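Local coordinates for chitin biosynthesis protein CHS5 (PDB 4IN3) that is, through this N-terminal piece, part of the exomer complex that mediates export of specific cargo proteins such as chitin synthase CHS3, at residues V11-A23 against T26-L40. Numbering follows the deposited sequence.
Sequences VLLTVGKLDASLA and TTQDHHVIEFPTVLL
Thr14 and Thr26 pair in an antiparallel beta meander, in which strand 22-26 lies between strands 9-18 and 32-36. Two backbone bonds join them. Thr14 N donates to Thr26 O at 3.0 Å, and Thr26 N returns a bond to Thr14 O at 3.1 Å. Thr26 OG1 looks elsewhere: it bonds Asn378 of a BCH1 chain, so the end of the middle strand also meets the exomer partner.

In the hairpin of strands 22-26 and 32-36, Ala23 and Phe35 form a second hydrogen-bonded pair. Ala23 N reaches Phe35 O at 2.9 Å, and Ala23 O accepts from Phe35 N. The ladder ends with Thr37 N on Ser21 O, at 3.1 Å. That bond is straight at hydrogen (173°), but the donor stands above the carbonyl plane.

Apolar groups fill in beside these bonds. Thr27 CG2 lies against Leu13 CG at 3.7 Å, while Leu13 CD2 also meets Ile33 CD1. Ala23 CB touches Leu40 CD1 at 3.6 Å. Phe35 packs on Leu25 and on Met52 of the second CHS5 subunit.

In the turn 27-31, Thr27 has chi1 48°, which sets its OG1 between its own backbone N and carbonyl carbon. There Thr27 OG1 accepts from His31 N and donates to Asp29 OD1, so both its roles are used. A water joins the strand to this turn: it donates to Leu12 O and Gln28 OE1, and accepts from Gln28 N at 2.9 Å.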
# COMPACT_ATOMS: atom_id res chain seq x y z
N VAL A 11 29.96 9.35 -18.13
CA VAL A 11 29.74 8.87 -16.77
C VAL A 11 30.32 7.48 -16.55
O VAL A 11 30.39 6.67 -17.48
CB VAL A 11 28.24 8.81 -16.42
CG1 VAL A 11 28.03 8.20 -15.04
CG2 VAL A 11 27.61 10.20 -16.49
N LEU A 12 30.75 7.21 -15.33
CA LEU A 12 31.12 5.85 -14.93
C LEU A 12 30.06 5.33 -13.97
O LEU A 12 29.62 6.04 -13.07
CB LEU A 12 32.50 5.81 -14.27
CG LEU A 12 33.65 5.30 -15.13
CD1 LEU A 12 34.03 6.31 -16.21
CD2 LEU A 12 34.85 4.95 -14.26
N LEU A 13 29.62 4.09 -14.19
CA LEU A 13 28.63 3.49 -13.31
C LEU A 13 29.06 2.09 -12.88
O LEU A 13 29.78 1.40 -13.60
CB LEU A 13 27.24 3.46 -13.97
CG LEU A 13 26.62 4.81 -14.33
CD1 LEU A 13 26.91 5.18 -15.77
CD2 LEU A 13 25.11 4.80 -14.06
N THR A 14 28.62 1.68 -11.70
CA THR A 14 28.93 0.36 -11.18
C THR A 14 27.70 -0.53 -11.23
O THR A 14 26.62 -0.15 -10.77
CB THR A 14 29.45 0.44 -9.73
OG1 THR A 14 30.53 1.37 -9.65
CG2 THR A 14 29.93 -0.93 -9.26
N VAL A 15 27.87 -1.72 -11.79
CA VAL A 15 26.76 -2.67 -11.94
C VAL A 15 26.47 -3.39 -10.62
O VAL A 15 27.28 -4.18 -10.14
CB VAL A 15 27.03 -3.69 -13.06
CG1 VAL A 15 25.83 -4.59 -13.26
CG2 VAL A 15 27.38 -2.96 -14.36
N GLY A 16 25.30 -3.11 -10.04
CA GLY A 16 24.92 -3.62 -8.73
C GLY A 16 24.01 -4.84 -8.77
O GLY A 16 24.18 -5.69 -9.65
N LYS A 17 23.08 -4.94 -7.82
CA LYS A 17 22.09 -6.03 -7.79
C LYS A 17 21.41 -6.16 -9.15
O LYS A 17 21.01 -5.16 -9.76
CB LYS A 17 21.04 -5.78 -6.70
CG LYS A 17 20.44 -7.05 -6.10
CD LYS A 17 19.51 -6.74 -4.93
CE LYS A 17 18.05 -6.95 -5.30
NZ LYS A 17 17.14 -6.66 -4.17
N LEU A 18 21.29 -7.38 -9.64
CA LEU A 18 20.88 -7.58 -11.02
C LEU A 18 19.72 -8.56 -11.20
O LEU A 18 19.56 -9.51 -10.43
CB LEU A 18 22.11 -8.02 -11.84
CG LEU A 18 21.97 -8.53 -13.28
CD1 LEU A 18 23.04 -7.95 -14.19
CD2 LEU A 18 22.04 -10.05 -13.28
N ASP A 19 18.90 -8.31 -12.21
CA ASP A 19 17.75 -9.16 -12.53
C ASP A 19 17.90 -9.62 -13.98
O ASP A 19 18.91 -9.35 -14.62
CB ASP A 19 16.46 -8.36 -12.33
CG ASP A 19 15.22 -9.23 -12.41
OD1 ASP A 19 15.35 -10.46 -12.23
OD2 ASP A 19 14.12 -8.69 -12.64
N ALA A 20 16.91 -10.36 -14.49
CA ALA A 20 16.83 -10.65 -15.91
C ALA A 20 16.31 -9.39 -16.58
O ALA A 20 16.64 -9.08 -17.72
CB ALA A 20 15.90 -11.81 -16.18
N SER A 21 15.49 -8.67 -15.83
CA SER A 21 14.86 -7.43 -16.27
C SER A 21 15.75 -6.21 -16.08
O SER A 21 16.05 -5.48 -17.04
CB SER A 21 13.53 -7.21 -15.53
OG SER A 21 12.92 -5.99 -15.90
N LEU A 22 16.19 -5.99 -14.85
CA LEU A 22 16.88 -4.75 -14.52
C LEU A 22 18.21 -4.93 -13.82
O LEU A 22 18.39 -5.83 -13.00
CB LEU A 22 15.99 -3.87 -13.63
CG LEU A 22 14.58 -3.51 -14.09
CD1 LEU A 22 13.82 -2.91 -12.93
CD2 LEU A 22 14.60 -2.54 -15.27
N ALA A 23 19.14 -4.04 -14.15
CA ALA A 23 20.34 -3.84 -13.36
C ALA A 23 20.13 -2.53 -12.62
O ALA A 23 19.46 -1.62 -13.12
CB ALA A 23 21.56 -3.76 -14.23
N THR A 26 25.04 2.38 -9.90
CA THR A 26 25.36 3.43 -8.94
C THR A 26 26.51 4.31 -9.42
O THR A 26 27.52 3.81 -9.91
CB THR A 26 25.71 2.86 -7.55
OG1 THR A 26 26.91 2.09 -7.63
CG2 THR A 26 24.57 1.99 -7.02
N THR A 27 26.35 5.62 -9.26
CA THR A 27 27.42 6.56 -9.56
C THR A 27 28.12 6.97 -8.27
O THR A 27 27.71 6.57 -7.18
CB THR A 27 26.89 7.80 -10.29
OG1 THR A 27 25.73 8.29 -9.61
CG2 THR A 27 26.52 7.45 -11.72
N GLN A 28 29.17 7.78 -8.39
CA GLN A 28 29.91 8.23 -7.22
C GLN A 28 29.25 9.44 -6.57
O GLN A 28 29.56 9.79 -5.42
CB GLN A 28 31.38 8.52 -7.57
CG GLN A 28 32.26 7.27 -7.60
CD GLN A 28 33.06 7.16 -8.88
OE1 GLN A 28 32.84 7.89 -9.84
NE2 GLN A 28 34.01 6.23 -8.90
N ASP A 29 28.33 10.07 -7.29
CA ASP A 29 27.55 11.18 -6.77
C ASP A 29 26.24 10.69 -6.15
O ASP A 29 25.36 11.47 -5.80
CB ASP A 29 27.32 12.27 -7.83
CG ASP A 29 27.00 11.70 -9.19
OD1 ASP A 29 26.14 10.80 -9.28
OD2 ASP A 29 27.63 12.15 -10.18
N HIS A 30 26.12 9.37 -6.05
CA HIS A 30 25.00 8.69 -5.40
C HIS A 30 23.65 8.78 -6.10
O HIS A 30 22.60 8.92 -5.45
CB HIS A 30 24.89 9.11 -3.93
CG HIS A 30 26.17 9.00 -3.17
ND1 HIS A 30 26.82 7.80 -2.98
CD2 HIS A 30 26.93 9.94 -2.57
CE1 HIS A 30 27.92 8.00 -2.28
NE2 HIS A 30 28.02 9.30 -2.02
N HIS A 31 23.68 8.69 -7.43
CA HIS A 31 22.48 8.41 -8.21
C HIS A 31 22.31 6.88 -8.28
O HIS A 31 23.28 6.14 -8.44
CB HIS A 31 22.60 8.97 -9.62
CG HIS A 31 22.57 10.46 -9.70
ND1 HIS A 31 23.60 11.19 -10.24
CD2 HIS A 31 21.63 11.35 -9.31
CE1 HIS A 31 23.30 12.48 -10.18
NE2 HIS A 31 22.11 12.60 -9.62
N VAL A 32 21.08 6.41 -8.16
CA VAL A 32 20.79 4.99 -8.37
C VAL A 32 19.84 4.85 -9.55
O VAL A 32 18.75 5.43 -9.56
CB VAL A 32 20.23 4.31 -7.10
CG1 VAL A 32 19.79 2.89 -7.41
CG2 VAL A 32 21.29 4.32 -6.00
N ILE A 33 20.24 4.07 -10.55
CA ILE A 33 19.52 4.03 -11.81
C ILE A 33 18.99 2.64 -12.15
O ILE A 33 19.74 1.66 -12.12
CB ILE A 33 20.40 4.54 -12.97
CG1 ILE A 33 20.68 6.03 -12.82
CG2 ILE A 33 19.75 4.27 -14.32
CD1 ILE A 33 21.60 6.59 -13.89
N GLU A 34 17.70 2.55 -12.47
CA GLU A 34 17.12 1.32 -12.98
C GLU A 34 17.38 1.25 -14.48
O GLU A 34 16.97 2.14 -15.24
CB GLU A 34 15.62 1.25 -12.68
CG GLU A 34 15.29 1.26 -11.21
CD GLU A 34 14.06 0.42 -10.88
OE1 GLU A 34 12.93 0.89 -11.14
OE2 GLU A 34 14.23 -0.71 -10.37
N PHE A 35 18.05 0.19 -14.92
CA PHE A 35 18.47 0.11 -16.32
C PHE A 35 18.19 -1.26 -16.93
O PHE A 35 18.39 -2.28 -16.28
CB PHE A 35 19.96 0.44 -16.41
CG PHE A 35 20.42 0.84 -17.78
CD1 PHE A 35 20.12 2.09 -18.28
CD2 PHE A 35 21.15 -0.04 -18.57
CE1 PHE A 35 20.54 2.47 -19.54
CE2 PHE A 35 21.58 0.34 -19.83
CZ PHE A 35 21.27 1.59 -20.32
N PRO A 36 17.71 -1.29 -18.19
CA PRO A 36 17.46 -2.56 -18.87
C PRO A 36 18.73 -3.40 -19.02
O PRO A 36 19.71 -2.94 -19.59
CB PRO A 36 16.96 -2.12 -20.25
CG PRO A 36 16.40 -0.76 -20.03
CD PRO A 36 17.28 -0.13 -18.99
N THR A 37 18.70 -4.63 -18.50
CA THR A 37 19.86 -5.51 -18.52
C THR A 37 20.23 -5.91 -19.95
O THR A 37 21.39 -6.23 -20.24
CB THR A 37 19.62 -6.78 -17.69
OG1 THR A 37 18.83 -6.47 -16.53
CG2 THR A 37 20.94 -7.40 -17.25
N VAL A 38 19.24 -5.90 -20.83
CA VAL A 38 19.42 -6.33 -22.21
C VAL A 38 20.16 -5.28 -23.04
O VAL A 38 20.61 -5.55 -24.16
CB VAL A 38 18.07 -6.66 -22.88
CG1 VAL A 38 17.40 -5.39 -23.40
CG2 VAL A 38 18.24 -7.68 -23.99
N LEU A 39 20.29 -4.07 -22.49
CA LEU A 39 21.02 -3.00 -23.17
C LEU A 39 22.46 -2.92 -22.68
O LEU A 39 23.31 -2.31 -23.33
CB LEU A 39 20.31 -1.66 -22.98
CG LEU A 39 19.01 -1.54 -23.80
CD1 LEU A 39 18.17 -0.37 -23.31
CD2 LEU A 39 19.34 -1.40 -25.28
N LEU A 40 22.74 -3.54 -21.53
CA LEU A 40 24.10 -3.64 -21.05
C LEU A 40 24.88 -4.57 -21.98
O LEU A 40 24.29 -5.44 -22.63
CB LEU A 40 24.13 -4.18 -19.62
CG LEU A 40 23.50 -3.31 -18.54
CD1 LEU A 40 23.66 -3.98 -17.18
CD2 LEU A 40 24.13 -1.92 -18.52
O HOH W 1 30.12 8.00 -11.15